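PDB 3IAL: prolyl-tRNA synthetase from Giardia lamblia ATCC 50803, which probably joins L-proline to tRNA(Pro) in an ATP-dependent reaction that passes through a prolyl-adenylate, the intermediate bound in this crystal. Local coordinates for residues K205-R210 with Y511-K516; V225-M230 with V235-G240; V325-D330 with E397-S402. One frame throughout, in Å; residues are numbered along the deposited sequence.

Interactions 1 and 2 are neighbours, their centres about 8 Å apart, whereas the centre of interaction 3 lies about 45 Å from that of interaction 1 and about 40 Å from that of interaction 2. Strand 207-211 pairs with strand 222-229, Val225 N lying 2.9 Å from Leu209 O, so the catalytic sheet runs from interaction 1 into the hairpin of interaction 2. The C-terminal part of the chain touches the hairpin, Val235 N lying 2.8 Å from Lys516 O, probably hydrogen-bonded. Interaction 2 carries Gln237 and Gly240 to the prolyl-adenylate; in interaction 1 the side chain of Leu209 stays about 12 Å from that ligand. Residues 325-330 and 397-402 belong to the anticodon-binding domain.

Interaction 1: residues K205-R210 with Y511-K516; sequences KGQKLR and YMYCAK
Between the class II catalytic core and the C-terminal domain of prolyl-tRNA synthetase, the ring of Tyr513 is met by Gln207 and Leu209, two residues of strand 207-211 whose CB atoms both point to strand 510-515. Gln207 spreads over one face of the ring. Its CG stands 4.3 Å from the ring centroid, only 14° off the normal, as a CH-pi contact, and the bend at chi2 (62°) lays the amide beyond it nearly flat on the ring, the two planes 22° apart. Gln207 OE1 comes within 3.7 Å of Tyr513 CE1. The amide is tethered to its own strand, for Gln207 NE2 donates to Lys208 O at 3.2 Å, from above that carbonyl plane. Glutamine suits the place: it offers a flat group for stacking and a donor for the backbone. Leu209 adds an apolar branch, its CD2 packing obliquely 3.3 Å from Tyr513 CD2. The phenol oxygen of Tyr513 turns to Glu493, its hydrogen-bond partner, so tyrosine can be buried with its polar end satisfied. Strand 485-489 pairs with both strands and lies between them, and the contact is thus side-chain packing across an interdomain beta-sheet junction, with an amide-on-aromatic stack at its centre.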
loop_
_atom_site.group_PDB
_atom_site.type_symbol
_atom_site.label_atom_id
_atom_site.label_comp_id
_atom_site.label_asym_id
_atom_site.label_seq_id
_atom_site.Cartn_x
_atom_site.Cartn_y
_atom_site.Cartn_z
ATOM N N LYS B 205 23.596 -8.517 -2.353
ATOM C CA LYS B 205 23.930 -8.651 -3.761
ATOM C C LYS B 205 23.284 -9.912 -4.321
ATOM O O LYS B 205 23.103 -10.894 -3.607
ATOM C CB LYS B 205 25.456 -8.759 -3.898
ATOM C CG LYS B 205 25.969 -8.610 -5.301
ATOM C CD LYS B 205 27.469 -8.729 -5.354
ATOM C CE LYS B 205 27.950 -8.857 -6.799
ATOM N NZ LYS B 205 29.447 -8.973 -6.876
ATOM N N GLY B 206 22.954 -9.880 -5.604
ATOM C CA GLY B 206 22.464 -11.051 -6.311
ATOM C C GLY B 206 23.231 -11.221 -7.605
ATOM O O GLY B 206 23.810 -10.263 -8.107
ATOM N N GLN B 207 23.235 -12.437 -8.147
ATOM C CA GLN B 207 23.846 -12.684 -9.455
ATOM C C GLN B 207 22.865 -12.362 -10.578
ATOM O O GLN B 207 21.855 -13.050 -10.744
ATOM C CB GLN B 207 24.309 -14.138 -9.586
ATOM C CG GLN B 207 25.004 -14.444 -10.913
ATOM C CD GLN B 207 26.283 -13.642 -11.113
ATOM O OE1 GLN B 207 27.182 -13.671 -10.274
ATOM N NE2 GLN B 207 26.375 -12.935 -12.233
ATOM N N LYS B 208 23.169 -11.316 -11.346
ATOM C CA LYS B 208 22.385 -10.960 -12.524
ATOM C C LYS B 208 22.661 -11.953 -13.645
ATOM O O LYS B 208 23.808 -12.114 -14.049
ATOM C CB LYS B 208 22.734 -9.549 -12.990
ATOM C CG LYS B 208 22.233 -9.216 -14.397
ATOM C CD LYS B 208 22.276 -7.715 -14.664
ATOM C CE LYS B 208 21.740 -7.379 -16.044
ATOM N NZ LYS B 208 21.638 -5.903 -16.220
ATOM N N LEU B 209 21.612 -12.606 -14.145
ATOM C CA LEU B 209 21.741 -13.570 -15.233
ATOM C C LEU B 209 20.661 -13.425 -16.283
ATOM O O LEU B 209 19.537 -13.035 -15.985
ATOM C CB LEU B 209 21.657 -14.995 -14.692
ATOM C CG LEU B 209 22.695 -15.433 -13.667
ATOM C CD1 LEU B 209 22.272 -16.763 -13.064
ATOM C CD2 LEU B 209 24.089 -15.511 -14.290
ATOM N N ARG B 210 21.015 -13.770 -17.514
ATOM C CA ARG B 210 20.043 -14.129 -18.518
ATOM C C ARG B 210 19.648 -15.588 -18.232
ATOM O O ARG B 210 20.462 -16.503 -18.384
ATOM C CB ARG B 210 20.638 -13.992 -19.922
ATOM C CG ARG B 210 19.692 -14.390 -21.067
ATOM C CD ARG B 210 18.592 -13.371 -21.285
ATOM N NE ARG B 210 19.094 -12.110 -21.835
ATOM C CZ ARG B 210 19.357 -11.882 -23.127
ATOM N NH1 ARG B 210 19.174 -12.825 -24.046
ATOM N NH2 ARG B 210 19.814 -10.693 -23.505
ATOM N N TYR B 511 30.064 -17.899 -19.945
ATOM C CA TYR B 511 30.204 -18.545 -18.638
ATOM C C TYR B 511 28.815 -18.806 -18.071
ATOM O O TYR B 511 28.061 -17.872 -17.791
ATOM C CB TYR B 511 31.007 -17.683 -17.664
ATOM C CG TYR B 511 32.362 -17.295 -18.188
ATOM C CD1 TYR B 511 33.435 -18.180 -18.133
ATOM C CD2 TYR B 511 32.572 -16.042 -18.750
ATOM C CE1 TYR B 511 34.686 -17.824 -18.632
ATOM C CE2 TYR B 511 33.810 -15.673 -19.241
ATOM C CZ TYR B 511 34.861 -16.564 -19.183
ATOM O OH TYR B 511 36.080 -16.183 -19.678
ATOM N N MET B 512 28.470 -20.078 -17.923
ATOM C CA MET B 512 27.215 -20.445 -17.297
ATOM C C MET B 512 27.405 -20.478 -15.791
ATOM O O MET B 512 28.534 -20.623 -15.297
ATOM C CB MET B 512 26.710 -21.801 -17.798
ATOM C CG MET B 512 26.041 -21.743 -19.152
ATOM S SD MET B 512 24.597 -20.658 -19.160
ATOM C CE MET B 512 23.902 -21.038 -20.764
ATOM N N TYR B 513 26.288 -20.314 -15.083
ATOM C CA TYR B 513 26.227 -20.440 -13.639
ATOM C C TYR B 513 25.238 -21.527 -13.266
ATOM O O TYR B 513 24.074 -21.508 -13.696
ATOM C CB TYR B 513 25.776 -19.135 -12.995
ATOM C CG TYR B 513 26.773 -18.008 -13.082
ATOM C CD1 TYR B 513 27.544 -17.654 -11.987
ATOM C CD2 TYR B 513 26.918 -17.276 -14.251
ATOM C CE1 TYR B 513 28.445 -16.607 -12.053
ATOM C CE2 TYR B 513 27.816 -16.228 -14.332
ATOM C CZ TYR B 513 28.570 -15.891 -13.226
ATOM O OH TYR B 513 29.471 -14.856 -13.297
ATOM N N CYS B 514 25.705 -22.456 -12.435
ATOM C CA CYS B 514 24.912 -23.588 -12.002
ATOM C C CYS B 514 24.729 -23.477 -10.491
ATOM O O CYS B 514 25.634 -23.014 -9.792
ATOM C CB CYS B 514 25.647 -24.885 -12.377
ATOM S SG CYS B 514 25.215 -26.318 -11.431
ATOM N N ALA B 515 23.573 -23.916 -9.997
ATOM C CA ALA B 515 23.276 -23.883 -8.564
ATOM C C ALA B 515 22.046 -24.709 -8.194
ATOM O O ALA B 515 21.177 -24.968 -9.030
ATOM C CB ALA B 515 23.071 -22.447 -8.091
ATOM N N LYS B 516 21.997 -25.115 -6.926
ATOM C CA LYS B 516 20.784 -25.630 -6.312
ATOM C C LYS B 516 19.856 -24.461 -6.054
ATOM O O LYS B 516 20.276 -23.432 -5.525
ATOM C CB LYS B 516 21.079 -26.292 -4.968
ATOM C CG LYS B 516 21.545 -27.720 -5.032
ATOM C CD LYS B 516 21.247 -28.403 -3.706
ATOM C CE LYS B 516 21.698 -29.842 -3.679
ATOM N NZ LYS B 516 20.901 -30.623 -2.680
#

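Interaction 2: residues V225-M230 with V235-G240; sequences VSDVVM and VLQTAG. With PR8 (5'-O-[(R)-hydroxy{[(2S)-pyrrolidin-2-ylcarbonyl]oxy}phosphoryl]adenosine), chain H.
Gln237 swings its CG away from the backbone N (chi1 -178°) and extends past Asp227 and Val225 of the other strand to the prolyl-adenylate. Strands 222-229 and 235-245 form an antiparallel hairpin of the class II synthetase core. Gln237 makes two hydrogen bonds to the ligand: NE2 donates to the ribose O3' of PR8 at 2.9 Å, and the backbone O accepts from PR8 O2'. Gln237 NE2 also lies 2.8 Å from PR8 O2P. Glutamine suits the place because its one amide gives NE2 to the ligand and OE1 to Arg211, which holds it in position. Gly240 passes close to the phosphate, its CA 3.2 Å from PR8 O2P, where a side chain would collide with that oxygen.

Across the hairpin, Val228 and Leu236 form a hydrogen-bonded pair, and Thr238 N donates to Ser226 O at 2.9 Å. Thr238 is the extra residue of a beta bulge, it and Ala239 both facing Ser226. Asp227 OD1 lies 3.6 Å from Gln237 CB, its buried carboxylate answered by salt bridges to Arg487 and Arg211. Branched Val229 and Val235 suit the extended strands and pack CG2 to CG1 at 4.1 Å, whereas on the other face Val228 CG2 lies against CB and OG1 of Thr238, whose hydroxyl bonds to the backbone. Leu236 O is gripped from opposite faces of its carbonyl plane, by Val228 N and by Thr238 OG1, the latter at 2.9 Å.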
loop_
_atom_site.group_PDB
_atom_site.type_symbol
_atom_site.label_atom_id
_atom_site.label_comp_id
_atom_site.label_asym_id
_atom_site.label_seq_id
_atom_site.Cartn_x
_atom_site.Cartn_y
_atom_site.Cartn_z
ATOM N N VAL B 225 17.215 -12.293 -14.502
ATOM C CA VAL B 225 16.939 -12.596 -13.110
ATOM C C VAL B 225 18.082 -12.195 -12.187
ATOM O O VAL B 225 19.228 -12.037 -12.619
ATOM C CB VAL B 225 16.682 -14.112 -12.910
ATOM C CG1 VAL B 225 15.479 -14.551 -13.720
ATOM C CG2 VAL B 225 17.938 -14.948 -13.270
ATOM N N SER B 226 17.741 -12.030 -10.916
ATOM C CA SER B 226 18.708 -11.904 -9.844
ATOM C C SER B 226 18.592 -13.153 -8.980
ATOM O O SER B 226 17.602 -13.333 -8.259
ATOM C CB SER B 226 18.453 -10.647 -9.014
ATOM O OG SER B 226 19.440 -10.519 -7.995
ATOM N N ASP B 227 19.588 -14.031 -9.093
ATOM C CA ASP B 227 19.674 -15.238 -8.278
ATOM C C ASP B 227 20.550 -14.967 -7.054
ATOM O O ASP B 227 21.755 -14.783 -7.183
ATOM C CB ASP B 227 20.285 -16.385 -9.089
ATOM C CG ASP B 227 19.282 -17.089 -9.957
ATOM O OD1 ASP B 227 18.060 -16.914 -9.756
ATOM O OD2 ASP B 227 19.721 -17.858 -10.838
ATOM N N VAL B 228 19.941 -14.953 -5.875
ATOM C CA VAL B 228 20.638 -14.545 -4.660
ATOM C C VAL B 228 21.101 -15.770 -3.877
ATOM O O VAL B 228 20.303 -16.625 -3.544
ATOM C CB VAL B 228 19.731 -13.691 -3.772
ATOM C CG1 VAL B 228 20.389 -13.426 -2.416
ATOM C CG2 VAL B 228 19.382 -12.376 -4.476
ATOM N N VAL B 229 22.392 -15.844 -3.579
ATOM C CA VAL B 229 22.906 -16.919 -2.742
ATOM C C VAL B 229 22.414 -16.763 -1.296
ATOM O O VAL B 229 22.635 -15.732 -0.659
ATOM C CB VAL B 229 24.436 -16.980 -2.748
ATOM C CG1 VAL B 229 24.908 -18.128 -1.856
ATOM C CG2 VAL B 229 24.961 -17.135 -4.173
ATOM N N MET B 230 21.738 -17.797 -0.801
ATOM C CA MET B 230 21.231 -17.837 0.565
ATOM C C MET B 230 22.219 -18.582 1.471
ATOM O O MET B 230 23.086 -19.307 0.968
ATOM C CB MET B 230 19.867 -18.522 0.577
ATOM C CG MET B 230 18.807 -17.742 -0.203
ATOM S SD MET B 230 18.210 -16.308 0.708
ATOM C CE MET B 230 17.205 -17.113 1.943
ATOM N N VAL B 235 20.434 -20.955 -4.279
ATOM C CA VAL B 235 20.082 -19.613 -4.759
ATOM C C VAL B 235 18.556 -19.426 -4.770
ATOM O O VAL B 235 17.794 -20.377 -4.975
ATOM C CB VAL B 235 20.615 -19.329 -6.181
ATOM C CG1 VAL B 235 22.136 -19.338 -6.203
ATOM C CG2 VAL B 235 20.031 -20.329 -7.192
ATOM N N LEU B 236 18.133 -18.184 -4.571
ATOM C CA LEU B 236 16.735 -17.814 -4.587
ATOM C C LEU B 236 16.518 -16.775 -5.680
ATOM O O LEU B 236 17.154 -15.721 -5.655
ATOM C CB LEU B 236 16.373 -17.224 -3.217
ATOM C CG LEU B 236 14.907 -16.876 -2.961
ATOM C CD1 LEU B 236 14.055 -18.143 -3.007
ATOM C CD2 LEU B 236 14.761 -16.162 -1.624
ATOM N N GLN B 237 15.634 -17.055 -6.639
ATOM C CA GLN B 237 15.309 -16.072 -7.674
ATOM C C GLN B 237 14.475 -14.981 -7.035
ATOM O O GLN B 237 13.343 -15.215 -6.613
ATOM C CB GLN B 237 14.552 -16.679 -8.859
ATOM C CG GLN B 237 14.255 -15.661 -9.956
ATOM C CD GLN B 237 13.374 -16.198 -11.061
ATOM O OE1 GLN B 237 13.595 -17.293 -11.568
ATOM N NE2 GLN B 237 12.375 -15.417 -11.453
ATOM N N THR B 238 15.037 -13.783 -6.993
ATOM C CA THR B 238 14.522 -12.686 -6.173
ATOM C C THR B 238 14.103 -11.475 -7.011
ATOM O O THR B 238 13.465 -10.555 -6.509
ATOM C CB THR B 238 15.599 -12.314 -5.133
ATOM O OG1 THR B 238 15.899 -13.485 -4.358
ATOM C CG2 THR B 238 15.157 -11.185 -4.200
ATOM N N ALA B 239 14.460 -11.476 -8.291
ATOM C CA ALA B 239 13.874 -10.550 -9.251
ATOM C C ALA B 239 13.669 -11.293 -10.554
ATOM O O ALA B 239 14.477 -12.142 -10.917
ATOM C CB ALA B 239 14.772 -9.350 -9.469
ATOM N N GLY B 240 12.578 -10.976 -11.240
ATOM C CA GLY B 240 12.333 -11.467 -12.588
ATOM C C GLY B 240 12.008 -10.302 -13.488
ATOM O O GLY B 240 11.049 -9.569 -13.236
HETATM C C PR8 H . 6.836 -12.601 -13.295
HETATM N N PR8 H . 4.937 -11.372 -14.144
HETATM O O PR8 H . 5.986 -13.239 -12.670
HETATM P P PR8 H . 8.613 -13.943 -12.190
HETATM N N1 PR8 H . 6.683 -17.243 -3.259
HETATM C C2 PR8 H . 7.288 -16.072 -3.096
HETATM N N3 PR8 H . 7.764 -15.368 -4.126
HETATM C C4 PR8 H . 7.655 -15.816 -5.375
HETATM C C5 PR8 H . 7.036 -17.045 -5.585
HETATM C C6 PR8 H . 6.543 -17.758 -4.496
HETATM N N6 PR8 H . 5.939 -18.933 -4.681
HETATM N N7 PR8 H . 7.046 -17.277 -6.892
HETATM C C8 PR8 H . 7.646 -16.243 -7.487
HETATM N N9 PR8 H . 8.029 -15.348 -6.566
HETATM C CA PR8 H . 6.407 -11.442 -14.194
HETATM C CB PR8 H . 6.933 -10.143 -13.607
HETATM C CD PR8 H . 4.575 -9.987 -13.863
HETATM C CG PR8 H . 5.705 -9.506 -12.944
HETATM C "C1'" PR8 H . 8.738 -14.063 -6.868
HETATM O O10 PR8 H . 8.174 -12.844 -13.289
HETATM O O1P PR8 H . 8.216 -15.327 -12.553
HETATM C "C2'" PR8 H . 10.177 -14.288 -7.391
HETATM O "O2'" PR8 H . 11.064 -13.312 -6.823
HETATM O O2P PR8 H . 10.212 -13.821 -12.098
HETATM C "C3'" PR8 H . 10.050 -13.980 -8.865
HETATM O "O3'" PR8 H . 11.314 -13.583 -9.401
HETATM C "C4'" PR8 H . 9.128 -12.782 -8.739
HETATM O "O4'" PR8 H . 8.058 -13.335 -7.940
HETATM C "C5'" PR8 H . 8.675 -12.356 -10.118
HETATM O "O5'" PR8 H . 8.038 -13.433 -10.777
#

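Interaction 3: residues V325-D330 with E397-S402; sequences VNEIAD and EVMKVS
Apolar packing joins helix 315-334 to helix 395-399 in the anticodon-binding domain, carried by Ile328 and Glu327 on one side and Val398 and Met399 on the other. Two branched side chains make the deeper part: Ile328 CG2 lies 4.1 Å from Val398 CG1, the two meeting obliquely. Branched and buried, they suit a meeting made by hydrocarbon alone. Beside them Met399 reaches across, its chain bent at chi2 (-86°) and chi3 (-69°), which carries the thioether over to the first helix. Its SD sits 4.0 Å from Ile328 CG1, the two side chains crossing at about a right angle.

The second kind of contact is between the thioether and the helix backbone. Met399 SD approaches Glu327 O at 3.6 Å, a van der Waals contact with a carbonyl that also accepts a hydrogen bond from Thr331 OG1. The methyl CE then rests against the aliphatic root of Glu327, 3.9 Å from its CB. Methionine fits this border, since its flexible, weakly polar chain can follow both the backbone and a glutamate stem, while Glu327 is exposed, its charged end suited to the solvent side.

Away from the interface, Ile328 also packs on Ile304 of strand 302-307, and Val398 on Val416 and Ile417 of helix 416-438, so helix 395-399 lies between helix 315-334, which packs on the five-stranded mixed sheet of this alpha/beta domain, and helix 416-438.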
loop_
_atom_site.group_PDB
_atom_site.type_symbol
_atom_site.label_atom_id
_atom_site.label_comp_id
_atom_site.label_asym_id
_atom_site.label_seq_id
_atom_site.Cartn_x
_atom_site.Cartn_y
_atom_site.Cartn_z
ATOM N N VAL B 325 16.621 11.366 28.028
ATOM C CA VAL B 325 16.219 10.332 27.072
ATOM C C VAL B 325 15.154 10.861 26.094
ATOM O O VAL B 325 15.220 10.581 24.898
ATOM C CB VAL B 325 15.730 9.046 27.802
ATOM C CG1 VAL B 325 14.929 8.139 26.873
ATOM C CG2 VAL B 325 16.922 8.290 28.395
ATOM N N ASN B 326 14.202 11.646 26.604
ATOM C CA ASN B 326 13.153 12.249 25.771
ATOM C C ASN B 326 13.689 13.308 24.805
ATOM O O ASN B 326 13.279 13.351 23.649
ATOM C CB ASN B 326 12.038 12.850 26.643
ATOM C CG ASN B 326 11.213 11.787 27.367
ATOM O OD1 ASN B 326 11.010 10.692 26.861
ATOM N ND2 ASN B 326 10.726 12.124 28.557
ATOM N N GLU B 327 14.603 14.152 25.276
ATOM C CA GLU B 327 15.237 15.160 24.421
ATOM C C GLU B 327 16.082 14.527 23.314
ATOM O O GLU B 327 16.170 15.072 22.212
ATOM C CB GLU B 327 16.118 16.107 25.239
ATOM C CG GLU B 327 15.368 16.984 26.232
ATOM C CD GLU B 327 16.311 17.810 27.091
ATOM O OE1 GLU B 327 17.300 18.344 26.542
ATOM O OE2 GLU B 327 16.068 17.922 28.314
ATOM N N ILE B 328 16.726 13.398 23.620
ATOM C CA ILE B 328 17.430 12.619 22.604
ATOM C C ILE B 328 16.420 12.041 21.608
ATOM O O ILE B 328 16.573 12.208 20.400
ATOM C CB ILE B 328 18.268 11.483 23.225
ATOM C CG1 ILE B 328 19.457 12.062 24.002
ATOM C CG2 ILE B 328 18.780 10.540 22.154
ATOM C CD1 ILE B 328 20.354 11.000 24.629
ATOM N N ALA B 329 15.379 11.387 22.119
ATOM C CA ALA B 329 14.344 10.822 21.256
ATOM C C ALA B 329 13.716 11.881 20.334
ATOM O O ALA B 329 13.554 11.639 19.139
ATOM C CB ALA B 329 13.272 10.122 22.087
ATOM N N ASP B 330 13.385 13.046 20.887
ATOM C CA ASP B 330 12.723 14.110 20.127
ATOM C C ASP B 330 13.609 14.668 19.011
ATOM O O ASP B 330 13.133 14.902 17.908
ATOM C CB ASP B 330 12.249 15.246 21.050
ATOM C CG ASP B 330 11.069 14.840 21.936
ATOM O OD1 ASP B 330 10.318 13.912 21.563
ATOM O OD2 ASP B 330 10.887 15.460 23.011
ATOM N N GLU B 397 27.033 15.875 21.373
ATOM C CA GLU B 397 27.308 15.423 20.001
ATOM C C GLU B 397 26.089 14.708 19.410
ATOM O O GLU B 397 25.696 14.983 18.281
ATOM C CB GLU B 397 28.537 14.507 19.977
ATOM C CG GLU B 397 29.095 14.235 18.586
ATOM C CD GLU B 397 30.400 13.450 18.609
ATOM O OE1 GLU B 397 31.168 13.576 19.591
ATOM O OE2 GLU B 397 30.665 12.709 17.636
ATOM N N VAL B 398 25.491 13.804 20.186
ATOM C CA VAL B 398 24.278 13.094 19.767
ATOM C C VAL B 398 23.120 14.051 19.421
ATOM O O VAL B 398 22.342 13.772 18.502
ATOM C CB VAL B 398 23.838 12.059 20.835
ATOM C CG1 VAL B 398 22.443 11.542 20.566
ATOM C CG2 VAL B 398 24.839 10.904 20.894
ATOM N N MET B 399 23.018 15.169 20.142
ATOM C CA MET B 399 21.991 16.186 19.872
ATOM C C MET B 399 22.402 17.121 18.715
ATOM O O MET B 399 21.565 17.838 18.166
ATOM C CB MET B 399 21.720 17.032 21.123
ATOM C CG MET B 399 21.369 16.246 22.399
ATOM S SD MET B 399 19.630 15.809 22.596
ATOM C CE MET B 399 18.893 17.411 22.894
ATOM N N LYS B 400 23.687 17.107 18.355
ATOM C CA LYS B 400 24.227 17.986 17.319
ATOM C C LYS B 400 23.724 17.584 15.935
ATOM O O LYS B 400 23.944 16.456 15.492
ATOM C CB LYS B 400 25.755 17.959 17.349
ATOM C CG LYS B 400 26.460 18.792 16.293
ATOM C CD LYS B 400 27.957 18.739 16.561
ATOM C CE LYS B 400 28.790 19.311 15.438
ATOM N NZ LYS B 400 30.249 19.343 15.814
ATOM N N VAL B 401 23.052 18.524 15.274
ATOM C CA VAL B 401 22.511 18.339 13.935
ATOM C C VAL B 401 22.942 19.525 13.079
ATOM O O VAL B 401 22.717 20.677 13.456
ATOM C CB VAL B 401 20.962 18.265 13.964
ATOM C CG1 VAL B 401 20.394 18.128 12.553
ATOM C CG2 VAL B 401 20.495 17.100 14.850
ATOM N N SER B 402 23.590 19.237 11.950
ATOM C CA SER B 402 23.935 20.256 10.970
ATOM C C SER B 402 23.198 19.960 9.660
ATOM O O SER B 402 22.948 18.800 9.318
ATOM C CB SER B 402 25.452 20.336 10.749
ATOM O OG SER B 402 25.950 19.165 10.127
#